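Long-range contacts in agrin (Gallus gallus, PDB 1PZ7), which binds calcium through its laminin G domain, and as an agrin probably organises acetylcholine receptor clustering at the neuromuscular junction, modulated by splicing and calcium: residues F86-Y91 against V99-V104; Y91-K96 against G135-G140; A116-R121 against T142-D147. One frame throughout, in Å; residues are numbered along the deposited sequence.

Interaction 1: F86-Y91 against V99-V104; sequences FVQMMY and VLRSTV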
# COMPACT_ATOMS: atom_id res chain seq x y z
N PHE A 86 10.32 -9.18 3.95
CA PHE A 86 9.11 -9.79 3.42
C PHE A 86 7.97 -8.79 3.38
O PHE A 86 7.81 -7.97 4.29
CB PHE A 86 8.71 -10.99 4.28
CG PHE A 86 9.70 -12.13 4.22
CD1 PHE A 86 10.72 -12.22 5.15
CD2 PHE A 86 9.61 -13.09 3.23
CE1 PHE A 86 11.64 -13.26 5.10
CE2 PHE A 86 10.52 -14.14 3.17
CZ PHE A 86 11.53 -14.22 4.11
N VAL A 87 7.19 -8.85 2.32
CA VAL A 87 6.03 -7.99 2.24
C VAL A 87 5.00 -8.46 3.24
O VAL A 87 4.79 -9.67 3.43
CB VAL A 87 5.39 -8.01 0.84
CG1 VAL A 87 4.12 -7.16 0.81
CG2 VAL A 87 6.38 -7.51 -0.21
N GLN A 88 4.38 -7.51 3.92
CA GLN A 88 3.27 -7.85 4.79
C GLN A 88 2.18 -6.81 4.65
O GLN A 88 2.44 -5.65 4.32
CB GLN A 88 3.72 -8.00 6.24
CG GLN A 88 4.18 -6.73 6.92
CD GLN A 88 4.51 -6.97 8.38
OE1 GLN A 88 4.13 -6.17 9.24
NE2 GLN A 88 5.19 -8.06 8.66
N MET A 89 0.96 -7.25 4.87
CA MET A 89 -0.20 -6.38 4.87
C MET A 89 -0.67 -6.26 6.30
O MET A 89 -0.66 -7.23 7.06
CB MET A 89 -1.30 -6.94 3.99
CG MET A 89 -2.53 -6.07 3.97
SD MET A 89 -3.70 -6.48 2.68
CE MET A 89 -4.10 -8.15 3.11
N MET A 90 -1.08 -5.06 6.67
CA MET A 90 -1.57 -4.79 8.00
C MET A 90 -2.77 -3.87 7.88
O MET A 90 -2.76 -2.95 7.09
CB MET A 90 -0.46 -4.11 8.80
CG MET A 90 -0.78 -3.79 10.22
SD MET A 90 0.75 -3.31 11.07
CE MET A 90 0.30 -3.70 12.71
N TYR A 91 -3.82 -4.15 8.64
CA TYR A 91 -4.95 -3.25 8.70
C TYR A 91 -5.61 -3.28 10.07
O TYR A 91 -5.58 -4.29 10.77
CB TYR A 91 -5.98 -3.51 7.59
CG TYR A 91 -6.48 -4.93 7.44
CD1 TYR A 91 -7.61 -5.39 8.12
CD2 TYR A 91 -5.84 -5.82 6.58
CE1 TYR A 91 -8.07 -6.69 7.96
CE2 TYR A 91 -6.29 -7.11 6.42
CZ TYR A 91 -7.40 -7.55 7.10
OH TYR A 91 -7.82 -8.85 6.91
N VAL A 99 -1.91 -8.78 10.94
CA VAL A 99 -0.79 -8.77 10.02
C VAL A 99 -0.79 -10.06 9.22
O VAL A 99 -0.93 -11.15 9.78
CB VAL A 99 0.56 -8.66 10.77
CG1 VAL A 99 1.72 -8.86 9.82
CG2 VAL A 99 0.66 -7.33 11.48
N LEU A 100 -0.66 -9.92 7.90
CA LEU A 100 -0.54 -11.06 7.00
C LEU A 100 0.84 -10.95 6.39
O LEU A 100 1.14 -9.97 5.72
CB LEU A 100 -1.61 -11.01 5.91
CG LEU A 100 -3.02 -11.41 6.34
CD1 LEU A 100 -3.64 -10.39 7.26
CD2 LEU A 100 -3.90 -11.59 5.13
N ARG A 101 1.67 -11.96 6.62
CA ARG A 101 3.07 -11.92 6.20
C ARG A 101 3.41 -12.93 5.12
O ARG A 101 3.17 -14.13 5.26
CB ARG A 101 3.93 -12.16 7.43
CG ARG A 101 5.38 -11.83 7.27
CD ARG A 101 6.07 -11.72 8.61
NE ARG A 101 7.52 -11.69 8.48
CZ ARG A 101 8.21 -10.62 8.11
NH1 ARG A 101 9.52 -10.70 8.01
NH2 ARG A 101 7.60 -9.48 7.84
N SER A 102 3.97 -12.41 4.03
CA SER A 102 4.37 -13.21 2.88
C SER A 102 5.59 -14.07 3.20
O SER A 102 6.35 -13.77 4.12
CB SER A 102 4.70 -12.28 1.71
OG SER A 102 5.29 -12.97 0.63
N THR A 103 5.76 -15.13 2.42
CA THR A 103 6.91 -16.03 2.55
C THR A 103 7.94 -15.83 1.44
O THR A 103 8.92 -16.56 1.37
CB THR A 103 6.46 -17.51 2.49
OG1 THR A 103 6.00 -17.83 1.17
CG2 THR A 103 5.26 -17.77 3.39
N VAL A 104 7.72 -14.84 0.58
CA VAL A 104 8.60 -14.62 -0.56
C VAL A 104 9.61 -13.51 -0.33
O VAL A 104 9.24 -12.36 -0.15
CB VAL A 104 7.77 -14.25 -1.80
CG1 VAL A 104 8.66 -13.94 -2.99
CG2 VAL A 104 6.79 -15.36 -2.13
O HOH W 1 7.18 -10.83 0.18

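Interaction 2: Y91-K96 against G135-G140; sequences YDLGSK and GSSPLG. With CA (calcium ion), chain C.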
# COMPACT_ATOMS: atom_id res chain seq x y z
N TYR A 91 -3.82 -4.15 8.64
CA TYR A 91 -4.95 -3.25 8.70
C TYR A 91 -5.61 -3.28 10.07
O TYR A 91 -5.58 -4.29 10.77
CB TYR A 91 -5.98 -3.51 7.59
CG TYR A 91 -6.48 -4.93 7.44
CD1 TYR A 91 -7.61 -5.39 8.12
CD2 TYR A 91 -5.84 -5.82 6.58
CE1 TYR A 91 -8.07 -6.69 7.96
CE2 TYR A 91 -6.29 -7.11 6.42
CZ TYR A 91 -7.40 -7.55 7.10
OH TYR A 91 -7.82 -8.85 6.91
N ASP A 92 -6.14 -2.13 10.44
CA ASP A 92 -6.89 -1.95 11.68
C ASP A 92 -8.15 -1.22 11.24
O ASP A 92 -8.07 -0.14 10.67
CB ASP A 92 -6.10 -1.12 12.69
CG ASP A 92 -6.76 -1.08 14.06
OD1 ASP A 92 -6.08 -0.72 15.05
OD2 ASP A 92 -7.95 -1.38 14.23
N LEU A 93 -9.29 -1.85 11.48
CA LEU A 93 -10.59 -1.33 11.07
C LEU A 93 -11.34 -0.75 12.26
O LEU A 93 -12.48 -0.30 12.12
CB LEU A 93 -11.43 -2.45 10.46
CG LEU A 93 -10.77 -3.28 9.35
CD1 LEU A 93 -11.71 -4.37 8.87
CD2 LEU A 93 -10.37 -2.39 8.18
N GLY A 94 -10.71 -0.76 13.43
CA GLY A 94 -11.33 -0.28 14.65
C GLY A 94 -11.48 -1.34 15.74
O GLY A 94 -12.06 -1.06 16.79
N SER A 95 -10.95 -2.54 15.49
CA SER A 95 -11.01 -3.63 16.46
C SER A 95 -9.63 -4.26 16.62
O SER A 95 -9.52 -5.44 16.96
CB SER A 95 -12.02 -4.68 16.01
OG SER A 95 -13.34 -4.15 16.02
N LYS A 96 -8.60 -3.45 16.40
CA LYS A 96 -7.19 -3.86 16.50
C LYS A 96 -6.67 -4.47 15.20
O LYS A 96 -7.43 -5.01 14.39
CB LYS A 96 -6.95 -4.76 17.72
CG LYS A 96 -7.50 -4.15 18.99
CD LYS A 96 -6.52 -4.21 20.14
CE LYS A 96 -7.04 -3.47 21.35
NZ LYS A 96 -8.29 -4.06 21.91
N GLY A 135 -5.94 -14.41 6.64
CA GLY A 135 -6.15 -14.17 8.05
C GLY A 135 -7.22 -13.12 8.19
O GLY A 135 -7.61 -12.49 7.20
N SER A 136 -7.70 -12.92 9.41
CA SER A 136 -8.74 -11.95 9.66
C SER A 136 -8.44 -11.08 10.87
O SER A 136 -7.84 -11.54 11.85
CB SER A 136 -10.08 -12.67 9.88
OG SER A 136 -10.47 -13.36 8.70
N SER A 137 -8.86 -9.82 10.80
CA SER A 137 -8.74 -8.91 11.92
C SER A 137 -9.79 -9.34 12.95
O SER A 137 -10.74 -10.06 12.61
CB SER A 137 -8.93 -7.46 11.47
OG SER A 137 -10.13 -7.31 10.72
N PRO A 138 -9.63 -8.94 14.20
CA PRO A 138 -10.55 -9.37 15.26
C PRO A 138 -12.01 -9.04 15.02
O PRO A 138 -12.35 -8.05 14.38
CB PRO A 138 -10.03 -8.62 16.48
CG PRO A 138 -8.60 -8.42 16.20
CD PRO A 138 -8.54 -8.12 14.74
N LEU A 139 -12.86 -9.91 15.55
CA LEU A 139 -14.29 -9.74 15.45
C LEU A 139 -14.69 -8.35 15.93
O LEU A 139 -14.20 -7.87 16.95
CB LEU A 139 -15.00 -10.81 16.29
CG LEU A 139 -16.53 -10.83 16.21
CD1 LEU A 139 -16.98 -11.32 14.84
CD2 LEU A 139 -17.10 -11.70 17.31
N GLY A 140 -15.57 -7.72 15.17
CA GLY A 140 -16.06 -6.40 15.48
C GLY A 140 -16.19 -5.58 14.21
O GLY A 140 -17.10 -5.79 13.40
CA CA C . -13.73 1.04 10.71
O HOH W 2 -13.04 2.61 12.92
O HOH W 3 -15.90 0.43 11.52

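Interaction 3: A116-R121 against T142-D147; sequences AYRVQR and TQLDTD. With CA (calcium ion), chain C.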
# COMPACT_ATOMS: atom_id res chain seq x y z
N ALA A 116 -2.93 -8.04 -3.03
CA ALA A 116 -3.38 -7.95 -1.65
C ALA A 116 -4.80 -7.43 -1.61
O ALA A 116 -5.11 -6.41 -2.22
CB ALA A 116 -2.47 -7.05 -0.88
N TYR A 117 -5.67 -8.13 -0.89
CA TYR A 117 -7.05 -7.67 -0.77
C TYR A 117 -7.65 -7.98 0.59
O TYR A 117 -7.15 -8.81 1.35
CB TYR A 117 -7.93 -8.21 -1.91
CG TYR A 117 -8.14 -9.70 -1.94
CD1 TYR A 117 -7.36 -10.52 -2.75
CD2 TYR A 117 -9.17 -10.29 -1.20
CE1 TYR A 117 -7.57 -11.88 -2.80
CE2 TYR A 117 -9.38 -11.66 -1.25
CZ TYR A 117 -8.58 -12.45 -2.05
OH TYR A 117 -8.80 -13.80 -2.10
N ARG A 118 -8.73 -7.26 0.87
CA ARG A 118 -9.46 -7.39 2.11
C ARG A 118 -10.94 -7.31 1.78
O ARG A 118 -11.36 -6.45 1.01
CB ARG A 118 -9.10 -6.27 3.08
CG ARG A 118 -9.92 -6.28 4.37
CD ARG A 118 -9.83 -5.00 5.18
NE ARG A 118 -10.43 -3.88 4.46
CZ ARG A 118 -11.71 -3.52 4.53
NH1 ARG A 118 -12.57 -4.17 5.30
NH2 ARG A 118 -12.13 -2.48 3.83
N VAL A 119 -11.72 -8.24 2.33
CA VAL A 119 -13.17 -8.22 2.22
C VAL A 119 -13.64 -8.30 3.67
O VAL A 119 -13.48 -9.34 4.31
CB VAL A 119 -13.73 -9.41 1.40
CG1 VAL A 119 -15.24 -9.37 1.36
CG2 VAL A 119 -13.16 -9.40 -0.02
N GLN A 120 -14.18 -7.20 4.18
CA GLN A 120 -14.58 -7.11 5.58
C GLN A 120 -13.36 -7.44 6.45
O GLN A 120 -12.33 -6.80 6.29
CB GLN A 120 -15.83 -7.97 5.85
CG GLN A 120 -16.99 -7.51 4.96
CD GLN A 120 -18.35 -8.00 5.40
OE1 GLN A 120 -19.29 -8.01 4.60
NE2 GLN A 120 -18.48 -8.38 6.66
N ARG A 121 -13.44 -8.43 7.33
CA ARG A 121 -12.30 -8.73 8.20
C ARG A 121 -11.26 -9.64 7.55
O ARG A 121 -10.13 -9.73 8.03
CB ARG A 121 -12.78 -9.39 9.49
CG ARG A 121 -13.78 -8.57 10.28
CD ARG A 121 -14.46 -9.34 11.39
NE ARG A 121 -13.51 -10.21 12.07
CZ ARG A 121 -13.70 -11.50 12.33
NH1 ARG A 121 -14.83 -12.13 12.02
NH2 ARG A 121 -12.73 -12.17 12.95
N THR A 142 -15.66 -4.18 10.47
CA THR A 142 -15.51 -4.82 9.17
C THR A 142 -15.26 -3.82 8.06
O THR A 142 -15.00 -4.21 6.93
CB THR A 142 -16.78 -5.59 8.79
OG1 THR A 142 -17.85 -4.67 8.53
CG2 THR A 142 -17.27 -6.45 9.93
N GLN A 143 -15.37 -2.54 8.38
CA GLN A 143 -15.27 -1.50 7.38
C GLN A 143 -14.08 -0.59 7.65
O GLN A 143 -13.76 -0.29 8.80
CB GLN A 143 -16.56 -0.68 7.36
CG GLN A 143 -17.78 -1.51 6.96
CD GLN A 143 -19.09 -0.97 7.53
OE1 GLN A 143 -19.12 0.08 8.16
NE2 GLN A 143 -20.17 -1.71 7.29
N LEU A 144 -13.42 -0.16 6.58
CA LEU A 144 -12.31 0.75 6.69
C LEU A 144 -12.84 2.15 6.46
O LEU A 144 -13.25 2.50 5.35
CB LEU A 144 -11.22 0.40 5.68
CG LEU A 144 -9.83 0.90 6.07
CD1 LEU A 144 -8.75 0.12 5.34
CD2 LEU A 144 -9.68 2.39 5.84
N ASP A 145 -12.87 2.94 7.53
CA ASP A 145 -13.37 4.30 7.46
C ASP A 145 -12.26 5.22 7.02
O ASP A 145 -11.26 5.39 7.72
CB ASP A 145 -13.92 4.72 8.82
CG ASP A 145 -15.01 3.80 9.30
OD1 ASP A 145 -16.03 3.67 8.59
OD2 ASP A 145 -14.93 3.15 10.36
N THR A 146 -12.43 5.81 5.84
CA THR A 146 -11.38 6.63 5.25
C THR A 146 -11.91 7.75 4.37
O THR A 146 -13.07 7.73 3.95
CB THR A 146 -10.44 5.73 4.41
OG1 THR A 146 -9.44 6.54 3.77
CG2 THR A 146 -11.20 5.08 3.25
N ASP A 147 -11.06 8.73 4.11
CA ASP A 147 -11.38 9.84 3.23
C ASP A 147 -11.02 9.48 1.79
O ASP A 147 -11.33 10.22 0.86
CB ASP A 147 -10.64 11.11 3.66
CG ASP A 147 -9.13 10.97 3.62
OD1 ASP A 147 -8.43 12.00 3.73
OD2 ASP A 147 -8.54 9.87 3.48
CA CA C . -13.73 1.04 10.71
O HOH W 2 -13.04 2.61 12.92
O HOH W 3 -15.90 0.43 11.52

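Interaction 1: F86-Y91 against V99-V104
Strands 86-91 and 99-103 run antiparallel, their axes 4.6 Å apart at the closest and 166° between their directions. They form a beta hairpin at one side of the six-stranded sheet of this laminin G domain, a jelly-roll-like beta sandwich. M89 and L100 are a hydrogen-bonded pair: L100 N gives a nearly straight bond to M89 O at 2.8 Å, and M89 N binds L100 O in return. S102 N reaches V87 O almost along the C=O axis.

The face carrying M89 and L100 looks into the sandwich. There the two side chains lie side by side and point the same way. M89 bends at its third torsion (61°) and sets CE 4.0 Å from L100 CD2; its sulfur end also lies against A116 of the other sheet. On the opposite face M90 stays extended and touches V99 CG2 with CE. R101 also lies there, stretched out from CG to NE. One face of its guanidinium is met by F86 CB, and the F86 ring plane is turned 69° from it. The bond from R101 NH2 to V83 O helps to fix the guanidinium.

S102 OG accepts from V104 N in an ST turn and is also hydrogen-bonded to E130 OE2. One water joins the two ends: it accepts from V87 N and donates to S102 OG and, at 2.6 Å, to V104 O.

Interaction 2: Y91-K96 against G135-G140
The Y91 ring is the flat side group of this contact, and S137 OG meets its edge, near the ring plane, 3.5 Å from Y91 CE1. S137 CB stands beside the same corner of the ring. The side chain of I78 also packs on Y91, between the two sheets. Y91 CG sits in the crowded position between the backbone N and the carbonyl carbon (chi1 52°). This turns the ring across toward the segment 135-140, and its hydroxyl hydrogen-bonds to R121 O.

S137 OG takes the same crowded position (chi1 52°). It lies between Y91 and L93, with L93 CD1 3.8 Å away. No hydrogen bond joins the two segments here, so the meeting rests on shape. The puckered pyrrolidine ring of P138 leans on the backbone of the other loop: P138 CG is 3.2 Å from S95 O, and P138 CD is 3.3 Å from K96 O. S95 points its side chain at the far end of the segment, where S95 OG comes 3.6 Å from G140 CA. S95 OG is hydrogen-bonded to A141 N. G140 has backbone angles suited to glycine.

The loop 92-96 is shaped from within. D92 OD2 accepts from G94 N at 2.9 Å, approached from above the carboxylate plane, in an Asx turn. A second bond, from K96 N, is weak. The turn presents L93 O to the calcium ion at 2.3 Å. D76, Q143, D145 and two waters, one of them more distant, complete the shell. Loops meeting in this way around one calcium ion at the rim of a beta sandwich are consistent with the calcium site known from laminin G domains.

Interaction 3: A116-R121 against T142-D147
R118 reaches from strand 112-119 of the laminin G beta sandwich toward the calcium-binding segment 142-147. Its CB points at that segment, with CG anti to the backbone N. CD lies against the Y91 ring. The chain then bends at the third torsion (66°), which swings the guanidinium round to two backbone carbonyls. NH1 donates to Q120 O at 2.8 Å, on a lone pair and close to the guanidinium plane. The same NH1 gives a weak hydrogen bond to T142 O at 2.9 Å, with an N-H...O angle of only 129°. T142 O lies at the edge of the group, in its plane. NH2 passes 3.5 Å from L144 CB and binds L47 O. The buried charge is thus fixed by three main-chain oxygens, which would help to offset the cost of burying it.

T142 O has a further neighbour: Q120 CA approaches it at 3.2 Å in a CA-H...O contact. Q120 and T142 lie side by side and point the same way, with Q120 CB and NE2 both against T142 CB. R121 CG touches T142 CG2 more obliquely, while R121 NE is hydrogen-bonded to S137 O. Q120 has a positive phi (57°), so the chain turns sharply just after strand 112-119.

Beyond T142 the chain becomes part of the metal site. L144 points back toward R118 and packs on I78 and N50. The residues flanking it serve calcium, which is bound by Q143 O at 2.3 Å and by D145 through OD2 alone at 2.5 Å.

Overall arrangement
Interactions 1 and 2 share Y91, which continues strand 86-92 from the hairpin into the loop at the calcium site. Interactions 2 and 3 lie closest, with centres about 9 Å apart, and both supply calcium ligands and share its two bound waters. R121 ties them together through two hydrogen bonds: Y91 OH is 2.7 Å from R121 O, and S137 O is 2.8 Å from R121 NE. Interaction 1 faces interaction 3 across the sandwich, with M89 CE 3.6 Å from Y117 O. The centre of interaction 1 is about 15 Å from that of interaction 2 and about 16 Å from that of interaction 3.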